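Local coordinates for protein ecdysteroid-phosphate phosphatase (PDB 3C7T) that releases active ecdysteroids from their inactive phosphate esters through its C-terminal histidine phosphatase domain, which also has protein tyrosine phosphatase activity, at residues Glu14-Phe28 with Asp37-Lys51. Residues are numbered along the deposited sequence; the frame is centred on the assembly and turned at random.
With WO4 (tungstate(VI)ion), chain E.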
ATOM      1  N   GLU A  14       4.232  -3.319  -7.521  1.00 15.93           N
ATOM      2  CA  GLU A  14       2.950  -3.655  -8.171  1.00 16.54           C
ATOM      3  C   GLU A  14       2.722  -2.877  -9.465  1.00 15.24           C
ATOM      4  O   GLU A  14       2.866  -1.655  -9.489  1.00 14.41           O
ATOM      5  CB  GLU A  14       1.794  -3.362  -7.198  1.00 16.80           C
ATOM      6  CG  GLU A  14       0.404  -3.664  -7.762  1.00 17.70           C
ATOM      7  CD  GLU A  14      -0.714  -3.394  -6.770  1.00 23.66           C
ATOM      8  OE1 GLU A  14      -1.074  -2.210  -6.539  1.00 23.93           O
ATOM      9  OE2 GLU A  14      -1.262  -4.388  -6.242  1.00 23.92           O
ATOM     10  N   ARG A  15       2.358  -3.597 -10.534  1.00 15.52           N
ATOM     11  CA  ARG A  15       2.176  -2.988 -11.864  1.00 16.30           C
ATOM     12  C   ARG A  15       0.734  -2.551 -12.121  1.00 16.38           C
ATOM     13  O   ARG A  15      -0.212  -3.309 -11.826  1.00 16.68           O
ATOM     14  CB  ARG A  15       2.542  -4.029 -12.944  1.00 16.31           C
ATOM     15  CG  ARG A  15       4.038  -4.272 -13.062  1.00 19.31           C
ATOM     16  CD  ARG A  15       4.314  -5.502 -13.874  1.00 18.71           C
ATOM     17  NE  ARG A  15       3.878  -5.417 -15.279  1.00 20.33           N
ATOM     18  CZ  ARG A  15       4.341  -6.211 -16.253  1.00 19.74           C
ATOM     19  NH1 ARG A  15       5.238  -7.150 -15.980  1.00 22.97           N
ATOM     20  NH2 ARG A  15       3.915  -6.069 -17.516  1.00 19.92           N
ATOM     21  N   VAL A  16       0.548  -1.385 -12.752  1.00 15.31           N
ATOM     22  CA  VAL A  16      -0.806  -0.977 -13.127  1.00 16.69           C
ATOM     23  C   VAL A  16      -1.454  -2.029 -14.057  1.00 17.26           C
ATOM     24  O   VAL A  16      -2.594  -2.421 -13.863  1.00 18.02           O
ATOM     25  CB  VAL A  16      -0.832   0.412 -13.845  1.00 15.57           C
ATOM     26  CG1 VAL A  16      -2.227   0.693 -14.416  1.00 16.48           C
ATOM     27  CG2 VAL A  16      -0.420   1.525 -12.854  1.00 18.24           C
ATOM     28  N   ASP A  17      -0.734  -2.452 -15.090  1.00 18.36           N
ATOM     29  CA  ASP A  17      -1.327  -3.339 -16.130  1.00 18.87           C
ATOM     30  C   ASP A  17      -1.750  -4.717 -15.599  1.00 19.93           C
ATOM     31  O   ASP A  17      -2.643  -5.361 -16.178  1.00 20.46           O
ATOM     32  CB  ASP A  17      -0.424  -3.428 -17.374  1.00 19.81           C
ATOM     33  CG  ASP A  17       0.902  -4.131 -17.120  1.00 20.73           C
ATOM     34  OD1 ASP A  17       1.281  -4.415 -15.967  1.00 23.30           O
ATOM     35  OD2 ASP A  17       1.635  -4.383 -18.111  1.00 23.00           O
ATOM     36  N   LEU A  18      -1.150  -5.152 -14.490  1.00 19.16           N
ATOM     37  CA  LEU A  18      -1.521  -6.450 -13.913  1.00 20.54           C
ATOM     38  C   LEU A  18      -2.596  -6.332 -12.838  1.00 21.23           C
ATOM     39  O   LEU A  18      -3.198  -7.349 -12.429  1.00 22.12           O
ATOM     40  CB  LEU A  18      -0.296  -7.165 -13.322  1.00 20.58           C
ATOM     41  CG  LEU A  18       0.828  -7.520 -14.308  1.00 22.29           C
ATOM     42  CD1 LEU A  18       1.939  -8.371 -13.654  1.00 21.76           C
ATOM     43  CD2 LEU A  18       0.259  -8.196 -15.578  1.00 22.07           C
ATOM     44  N   THR A  19      -2.818  -5.108 -12.372  1.00 20.69           N
ATOM     45  CA  THR A  19      -3.804  -4.829 -11.331  1.00 20.04           C
ATOM     46  C   THR A  19      -5.157  -4.441 -11.903  1.00 19.94           C
ATOM     47  O   THR A  19      -6.188  -4.708 -11.279  1.00 19.85           O
ATOM     48  CB  THR A  19      -3.284  -3.676 -10.429  1.00 20.19           C
ATOM     49  OG1 THR A  19      -2.034  -4.074  -9.863  1.00 22.13           O
ATOM     50  CG2 THR A  19      -4.274  -3.322  -9.309  1.00 19.28           C
ATOM     51  N   TYR A  20      -5.140  -3.817 -13.087  1.00 19.40           N
ATOM     52  CA  TYR A  20      -6.350  -3.346 -13.763  1.00 19.80           C
ATOM     53  C   TYR A  20      -6.543  -4.034 -15.106  1.00 19.67           C
ATOM     54  O   TYR A  20      -5.711  -4.792 -15.537  1.00 20.39           O
ATOM     55  CB  TYR A  20      -6.253  -1.839 -14.011  1.00 19.15           C
ATOM     56  CG  TYR A  20      -6.094  -1.033 -12.729  1.00 21.25           C
ATOM     57  CD1 TYR A  20      -4.836  -0.859 -12.147  1.00 21.10           C
ATOM     58  CD2 TYR A  20      -7.204  -0.459 -12.105  1.00 19.33           C
ATOM     59  CE1 TYR A  20      -4.676  -0.118 -10.945  1.00 21.35           C
ATOM     60  CE2 TYR A  20      -7.049   0.284 -10.908  1.00 21.17           C
ATOM     61  CZ  TYR A  20      -5.795   0.444 -10.350  1.00 22.85           C
ATOM     62  OH  TYR A  20      -5.658   1.184  -9.177  1.00 22.28           O
ATOM     63  N   GLY A  21      -7.664  -3.758 -15.745  1.00 20.05           N
ATOM     64  CA  GLY A  21      -7.927  -4.242 -17.100  1.00 21.05           C
ATOM     65  C   GLY A  21      -7.498  -3.201 -18.133  1.00 21.29           C
ATOM     66  O   GLY A  21      -6.331  -2.785 -18.134  1.00 21.57           O
ATOM     67  N   PRO A  22      -8.428  -2.782 -19.020  1.00 21.83           N
ATOM     68  CA  PRO A  22      -8.071  -1.827 -20.092  1.00 22.22           C
ATOM     69  C   PRO A  22      -7.937  -0.388 -19.568  1.00 21.10           C
ATOM     70  O   PRO A  22      -8.716   0.499 -19.924  1.00 20.72           O
ATOM     71  CB  PRO A  22      -9.227  -1.980 -21.096  1.00 22.43           C
ATOM     72  CG  PRO A  22     -10.381  -2.401 -20.270  1.00 22.95           C
ATOM     73  CD  PRO A  22      -9.843  -3.193 -19.096  1.00 21.53           C
ATOM     74  N   TRP A  23      -6.935  -0.148 -18.725  1.00 21.07           N
ATOM     75  CA  TRP A  23      -6.879   1.112 -17.973  1.00 20.60           C
ATOM     76  C   TRP A  23      -6.609   2.339 -18.848  1.00 20.42           C
ATOM     77  O   TRP A  23      -7.144   3.418 -18.566  1.00 20.70           O
ATOM     78  CB  TRP A  23      -5.875   1.026 -16.785  1.00 19.95           C
ATOM     79  CG  TRP A  23      -4.477   1.007 -17.211  1.00 20.19           C
ATOM     80  CD1 TRP A  23      -3.774  -0.070 -17.689  1.00 19.11           C
ATOM     81  CD2 TRP A  23      -3.572   2.121 -17.219  1.00 19.48           C
ATOM     82  NE1 TRP A  23      -2.488   0.314 -18.008  1.00 19.13           N
ATOM     83  CE2 TRP A  23      -2.332   1.647 -17.717  1.00 18.42           C
ATOM     84  CE3 TRP A  23      -3.681   3.474 -16.839  1.00 19.24           C
ATOM     85  CZ2 TRP A  23      -1.199   2.483 -17.863  1.00 19.50           C
ATOM     86  CZ3 TRP A  23      -2.528   4.312 -16.972  1.00 20.70           C
ATOM     87  CH2 TRP A  23      -1.313   3.801 -17.472  1.00 21.41           C
ATOM     88  N   VAL A  24      -5.860   2.164 -19.939  1.00 20.16           N
ATOM     89  CA  VAL A  24      -5.532   3.293 -20.822  1.00 19.94           C
ATOM     90  C   VAL A  24      -6.790   3.832 -21.539  1.00 20.38           C
ATOM     91  O   VAL A  24      -7.122   5.009 -21.355  1.00 20.98           O
ATOM     92  CB  VAL A  24      -4.328   2.982 -21.765  1.00 20.09           C
ATOM     93  CG1 VAL A  24      -4.155   4.089 -22.814  1.00 19.39           C
ATOM     94  CG2 VAL A  24      -3.058   2.798 -20.936  1.00 21.31           C
ATOM     95  N   PRO A  25      -7.532   2.976 -22.283  1.00 20.35           N
ATOM     96  CA  PRO A  25      -8.741   3.525 -22.887  1.00 20.97           C
ATOM     97  C   PRO A  25      -9.783   3.936 -21.866  1.00 21.33           C
ATOM     98  O   PRO A  25     -10.581   4.851 -22.138  1.00 20.79           O
ATOM     99  CB  PRO A  25      -9.268   2.378 -23.783  1.00 21.25           C
ATOM    100  CG  PRO A  25      -8.665   1.175 -23.293  1.00 21.49           C
ATOM    101  CD  PRO A  25      -7.335   1.560 -22.656  1.00 20.32           C
ATOM    102  N   HIS A  26      -9.779   3.306 -20.691  1.00 20.24           N
ATOM    103  CA  HIS A  26     -10.717   3.740 -19.661  1.00 20.68           C
ATOM    104  C   HIS A  26     -10.401   5.142 -19.086  1.00 20.95           C
ATOM    105  O   HIS A  26     -11.313   5.944 -18.867  1.00 21.25           O
ATOM    106  CB  HIS A  26     -10.788   2.736 -18.515  1.00 20.57           C
ATOM    107  CG  HIS A  26     -11.835   3.077 -17.499  1.00 21.09           C
ATOM    108  ND1 HIS A  26     -13.171   2.817 -17.702  1.00 21.30           N
ATOM    109  CD2 HIS A  26     -11.742   3.628 -16.264  1.00 21.01           C
ATOM    110  CE1 HIS A  26     -13.862   3.227 -16.652  1.00 22.29           C
ATOM    111  NE2 HIS A  26     -13.018   3.724 -15.765  1.00 23.28           N
ATOM    112  N   CYS A  27      -9.121   5.419 -18.854  1.00 21.61           N
ATOM    113  CA  CYS A  27      -8.701   6.640 -18.143  1.00 23.94           C
ATOM    114  C   CYS A  27      -8.425   7.824 -19.062  1.00 25.54           C
ATOM    115  O   CYS A  27      -8.501   8.973 -18.638  1.00 25.84           O
ATOM    116  CB  CYS A  27      -7.453   6.364 -17.305  1.00 24.00           C
ATOM    117  SG  CYS A  27      -7.788   5.236 -15.916  1.00 25.21           S
ATOM    118  N   PHE A  28      -8.091   7.556 -20.317  1.00 27.58           N
ATOM    119  CA  PHE A  28      -7.780   8.661 -21.229  1.00 29.96           C
ATOM    120  C   PHE A  28      -9.057   9.103 -21.901  1.00 32.05           C
ATOM    121  O   PHE A  28      -9.748   8.303 -22.522  1.00 33.25           O
ATOM    122  CB  PHE A  28      -6.723   8.266 -22.255  1.00 29.76           C
ATOM    123  CG  PHE A  28      -5.310   8.438 -21.770  1.00 29.23           C
ATOM    124  CD1 PHE A  28      -4.682   7.444 -21.018  1.00 27.40           C
ATOM    125  CD2 PHE A  28      -4.607   9.605 -22.061  1.00 28.80           C
ATOM    126  CE1 PHE A  28      -3.367   7.605 -20.580  1.00 28.30           C
ATOM    127  CE2 PHE A  28      -3.301   9.783 -21.622  1.00 27.80           C
ATOM    128  CZ  PHE A  28      -2.673   8.794 -20.889  1.00 27.04           C
ATOM    129  N   ASP A  37      -9.088   5.799 -10.247  1.00 19.00           N
ATOM    130  CA  ASP A  37      -8.959   4.892  -9.105  1.00 18.79           C
ATOM    131  C   ASP A  37      -7.887   5.444  -8.195  1.00 17.71           C
ATOM    132  O   ASP A  37      -6.905   6.001  -8.685  1.00 17.80           O
ATOM    133  CB  ASP A  37      -8.544   3.492  -9.590  1.00 18.87           C
ATOM    134  CG  ASP A  37      -8.675   2.421  -8.482  1.00 19.26           C
ATOM    135  OD1 ASP A  37      -9.793   1.919  -8.270  1.00 18.58           O
ATOM    136  OD2 ASP A  37      -7.651   2.079  -7.851  1.00 22.33           O
ATOM    137  N   LEU A  38      -8.043   5.269  -6.880  1.00 17.78           N
ATOM    138  CA  LEU A  38      -7.050   5.833  -5.945  1.00 17.13           C
ATOM    139  C   LEU A  38      -5.692   5.177  -6.039  1.00 17.31           C
ATOM    140  O   LEU A  38      -4.702   5.789  -5.671  1.00 17.54           O
ATOM    141  CB  LEU A  38      -7.526   5.794  -4.494  1.00 16.64           C
ATOM    142  CG  LEU A  38      -8.781   6.578  -4.190  1.00 16.04           C
ATOM    143  CD1 LEU A  38      -9.121   6.291  -2.723  1.00 16.03           C
ATOM    144  CD2 LEU A  38      -8.535   8.080  -4.430  1.00 14.99           C
ATOM    145  N   ASN A  39      -5.643   3.934  -6.520  1.00 17.11           N
ATOM    146  CA  ASN A  39      -4.383   3.240  -6.657  1.00 17.89           C
ATOM    147  C   ASN A  39      -3.733   3.480  -8.040  1.00 18.55           C
ATOM    148  O   ASN A  39      -2.667   2.942  -8.343  1.00 18.54           O
ATOM    149  CB  ASN A  39      -4.597   1.738  -6.345  1.00 17.87           C
ATOM    150  CG  ASN A  39      -3.311   0.987  -6.122  1.00 18.36           C
ATOM    151  OD1 ASN A  39      -2.341   1.525  -5.578  1.00 17.62           O
ATOM    152  ND2 ASN A  39      -3.301  -0.292  -6.524  1.00 18.34           N
ATOM    153  N   LEU A  40      -4.333   4.342  -8.865  1.00 19.59           N
ATOM    154  CA  LEU A  40      -3.686   4.751 -10.124  1.00 20.12           C
ATOM    155  C   LEU A  40      -2.778   5.989  -9.930  1.00 22.09           C
ATOM    156  O   LEU A  40      -2.966   6.770  -8.980  1.00 21.59           O
ATOM    157  CB  LEU A  40      -4.732   5.036 -11.221  1.00 19.71           C
ATOM    158  CG  LEU A  40      -5.412   3.823 -11.850  1.00 21.19           C
ATOM    159  CD1 LEU A  40      -6.621   4.238 -12.639  1.00 22.13           C
ATOM    160  CD2 LEU A  40      -4.444   3.043 -12.736  1.00 21.59           C
ATOM    161  N   PRO A  41      -1.805   6.185 -10.839  1.00 23.18           N
ATOM    162  CA  PRO A  41      -0.969   7.402 -10.732  1.00 23.43           C
ATOM    163  C   PRO A  41      -1.803   8.682 -10.660  1.00 23.29           C
ATOM    164  O   PRO A  41      -2.866   8.766 -11.262  1.00 23.47           O
ATOM    165  CB  PRO A  41      -0.151   7.376 -12.015  1.00 23.26           C
ATOM    166  CG  PRO A  41      -0.107   5.898 -12.401  1.00 24.41           C
ATOM    167  CD  PRO A  41      -1.422   5.338 -11.991  1.00 23.74           C
ATOM    168  N   LEU A  42      -1.325   9.670  -9.909  1.00 23.65           N
ATOM    169  CA  LEU A  42      -1.998  10.971  -9.839  1.00 23.54           C
ATOM    170  C   LEU A  42      -2.024  11.667 -11.212  1.00 23.62           C
ATOM    171  O   LEU A  42      -3.017  12.310 -11.587  1.00 23.63           O
ATOM    172  CB  LEU A  42      -1.289  11.861  -8.823  1.00 23.96           C
ATOM    173  CG  LEU A  42      -1.448  11.475  -7.346  1.00 22.97           C
ATOM    174  CD1 LEU A  42      -0.530  12.323  -6.471  1.00 24.42           C
ATOM    175  CD2 LEU A  42      -2.893  11.644  -6.943  1.00 21.04           C
ATOM    176  N   LYS A  43      -0.928  11.520 -11.943  1.00 23.85           N
ATOM    177  CA  LYS A  43      -0.785  12.091 -13.281  1.00 25.44           C
ATOM    178  C   LYS A  43       0.231  11.235 -14.007  1.00 25.68           C
ATOM    179  O   LYS A  43       0.994  10.504 -13.381  1.00 25.49           O
ATOM    180  CB  LYS A  43      -0.285  13.544 -13.201  1.00 25.38           C
ATOM    181  CG  LYS A  43       1.166  13.688 -12.742  1.00 28.28           C
ATOM    182  CD  LYS A  43       1.606  15.156 -12.698  1.00 34.36           C
ATOM    183  CE  LYS A  43       1.977  15.662 -14.093  1.00 37.21           C
ATOM    184  NZ  LYS A  43       2.332  17.125 -14.107  1.00 40.27           N
ATOM    185  N   LEU A  44       0.233  11.329 -15.327  1.00 25.96           N
ATOM    186  CA  LEU A  44       1.215  10.621 -16.139  1.00 25.72           C
ATOM    187  C   LEU A  44       2.088  11.644 -16.838  1.00 25.39           C
ATOM    188  O   LEU A  44       1.575  12.544 -17.495  1.00 26.80           O
ATOM    189  CB  LEU A  44       0.520   9.731 -17.169  1.00 25.11           C
ATOM    190  CG  LEU A  44      -0.340   8.599 -16.579  1.00 25.13           C
ATOM    191  CD1 LEU A  44      -1.085   7.867 -17.680  1.00 28.15           C
ATOM    192  CD2 LEU A  44       0.502   7.637 -15.783  1.00 27.42           C
ATOM    193  N   ALA A  45       3.398  11.506 -16.691  1.00 25.54           N
ATOM    194  CA  ALA A  45       4.343  12.400 -17.342  1.00 25.46           C
ATOM    195  C   ALA A  45       4.276  12.239 -18.840  1.00 25.68           C
ATOM    196  O   ALA A  45       3.978  11.154 -19.348  1.00 25.06           O
ATOM    197  CB  ALA A  45       5.763  12.105 -16.870  1.00 26.11           C
ATOM    198  N   HIS A  46       4.573  13.319 -19.558  1.00 25.33           N
ATOM    199  CA  HIS A  46       4.646  13.235 -20.996  1.00 26.58           C
ATOM    200  C   HIS A  46       5.730  12.226 -21.420  1.00 25.74           C
ATOM    201  O   HIS A  46       6.813  12.146 -20.822  1.00 25.41           O
ATOM    202  CB  HIS A  46       4.941  14.615 -21.591  1.00 27.54           C
ATOM    203  CG  HIS A  46       5.309  14.568 -23.039  1.00 30.38           C
ATOM    204  ND1 HIS A  46       4.384  14.321 -24.034  1.00 32.86           N
ATOM    205  CD2 HIS A  46       6.506  14.713 -23.660  1.00 32.80           C
ATOM    206  CE1 HIS A  46       4.994  14.329 -25.208  1.00 33.77           C
ATOM    207  NE2 HIS A  46       6.281  14.569 -25.010  1.00 33.04           N
ATOM    208  N   ARG A  47       5.428  11.455 -22.456  1.00 25.57           N
ATOM    209  CA  ARG A  47       6.441  10.607 -23.087  1.00 25.37           C
ATOM    210  C   ARG A  47       6.179  10.612 -24.579  1.00 25.63           C
ATOM    211  O   ARG A  47       5.041  10.811 -25.011  1.00 25.62           O
ATOM    212  CB  ARG A  47       6.401   9.187 -22.526  1.00 25.10           C
ATOM    213  CG  ARG A  47       5.093   8.438 -22.776  1.00 23.73           C
ATOM    214  CD  ARG A  47       5.107   7.085 -22.064  1.00 25.77           C
ATOM    215  NE  ARG A  47       6.088   6.145 -22.611  1.00 24.06           N
ATOM    216  CZ  ARG A  47       6.457   5.023 -21.998  1.00 23.59           C
ATOM    217  NH1 ARG A  47       5.956   4.733 -20.804  1.00 23.27           N
ATOM    218  NH2 ARG A  47       7.348   4.209 -22.555  1.00 22.26           N
ATOM    219  N   ALA A  48       7.227  10.391 -25.360  1.00 26.11           N
ATOM    220  CA  ALA A  48       7.116  10.471 -26.818  1.00 26.88           C
ATOM    221  C   ALA A  48       6.045   9.543 -27.378  1.00 27.18           C
ATOM    222  O   ALA A  48       5.360   9.897 -28.335  1.00 27.58           O
ATOM    223  CB  ALA A  48       8.462  10.184 -27.469  1.00 27.17           C
ATOM    224  N   GLY A  49       5.897   8.359 -26.784  1.00 27.18           N
ATOM    225  CA  GLY A  49       4.934   7.370 -27.259  1.00 27.19           C
ATOM    226  C   GLY A  49       3.519   7.616 -26.758  1.00 26.72           C
ATOM    227  O   GLY A  49       2.618   6.893 -27.107  1.00 27.08           O
ATOM    228  N   GLY A  50       3.330   8.646 -25.941  1.00 27.33           N
ATOM    229  CA  GLY A  50       2.004   8.988 -25.419  1.00 27.43           C
ATOM    230  C   GLY A  50       1.304   7.802 -24.780  1.00 27.69           C
ATOM    231  O   GLY A  50       1.955   6.911 -24.235  1.00 27.35           O
ATOM    232  N   LYS A  51      -0.023   7.761 -24.881  1.00 27.97           N
ATOM    233  CA  LYS A  51      -0.779   6.716 -24.180  1.00 27.64           C
ATOM    234  C   LYS A  51      -0.438   5.288 -24.669  1.00 27.08           C
ATOM    235  O   LYS A  51      -0.435   4.338 -23.878  1.00 25.78           O
ATOM    236  CB  LYS A  51      -2.285   7.015 -24.179  1.00 28.52           C
ATOM    237  CG  LYS A  51      -2.995   6.769 -25.476  1.00 30.20           C
ATOM    238  CD  LYS A  51      -4.379   7.399 -25.486  1.00 33.02           C
ATOM    239  CE  LYS A  51      -4.959   7.320 -26.891  1.00 36.20           C
ATOM    240  NZ  LYS A  51      -6.332   7.899 -26.979  1.00 38.11           N
TER
HETATM  241  W   WO4 E   1       8.134  -8.447 -13.969  1.00 20.56           W
HETATM  242  O1  WO4 E   1       9.256  -9.181 -12.576  1.00 20.07           O
HETATM  243  O2  WO4 E   1       8.163 -10.002 -15.207  1.00 18.66           O
HETATM  244  O3  WO4 E   1       6.182  -8.218 -13.686  1.00 13.35           O
HETATM  245  O4  WO4 E   1       8.904  -7.023 -15.081  1.00 18.26           O
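Y20 lays its ring against L40 and gives its hydroxyl to D37 in the histidine phosphatase (phosphoglycerate mutase-like) domain, a worked example of a loop packed against the short helices 16-19 and 23-27 that follow strand 5-11. L40 CD2 sits over one ring face, 3.9 Å from the centroid and offset toward the rim, and V16 CG1 and C27 SG close on the two methyls of L40. At the ring's far end Y20 OH donates to D37 OD2 at 2.6 Å, from above the carboxylate plane; N39 N reaches the same oxygen from the opposite face, closing an Asx turn. D37 OD2 also accepts from I249 N of the second subunit, so the dimer shares this oxygen. A leucine in place of Y20 would probably deprive D37 of one donor and L40 of its flat cover. Beside it N39, its CG anti to the backbone N (chi1 -166°), sends ND2 to E14 OE1 at 2.9 Å; OE1 is held too by T61, and ND2 by I249 O of the second subunit. R15, next to E14, binds tungstate through NH1 while D17 grips its other edge. The solvent-facing flank lies around F28, close in contact but partly exposed and purely apolar: L44 CD1 meets the ring obliquely, and K51, its chain leading away beyond, sets CB over the centre of one face, 3.7 Å from the centroid and only 8° off the ring normal.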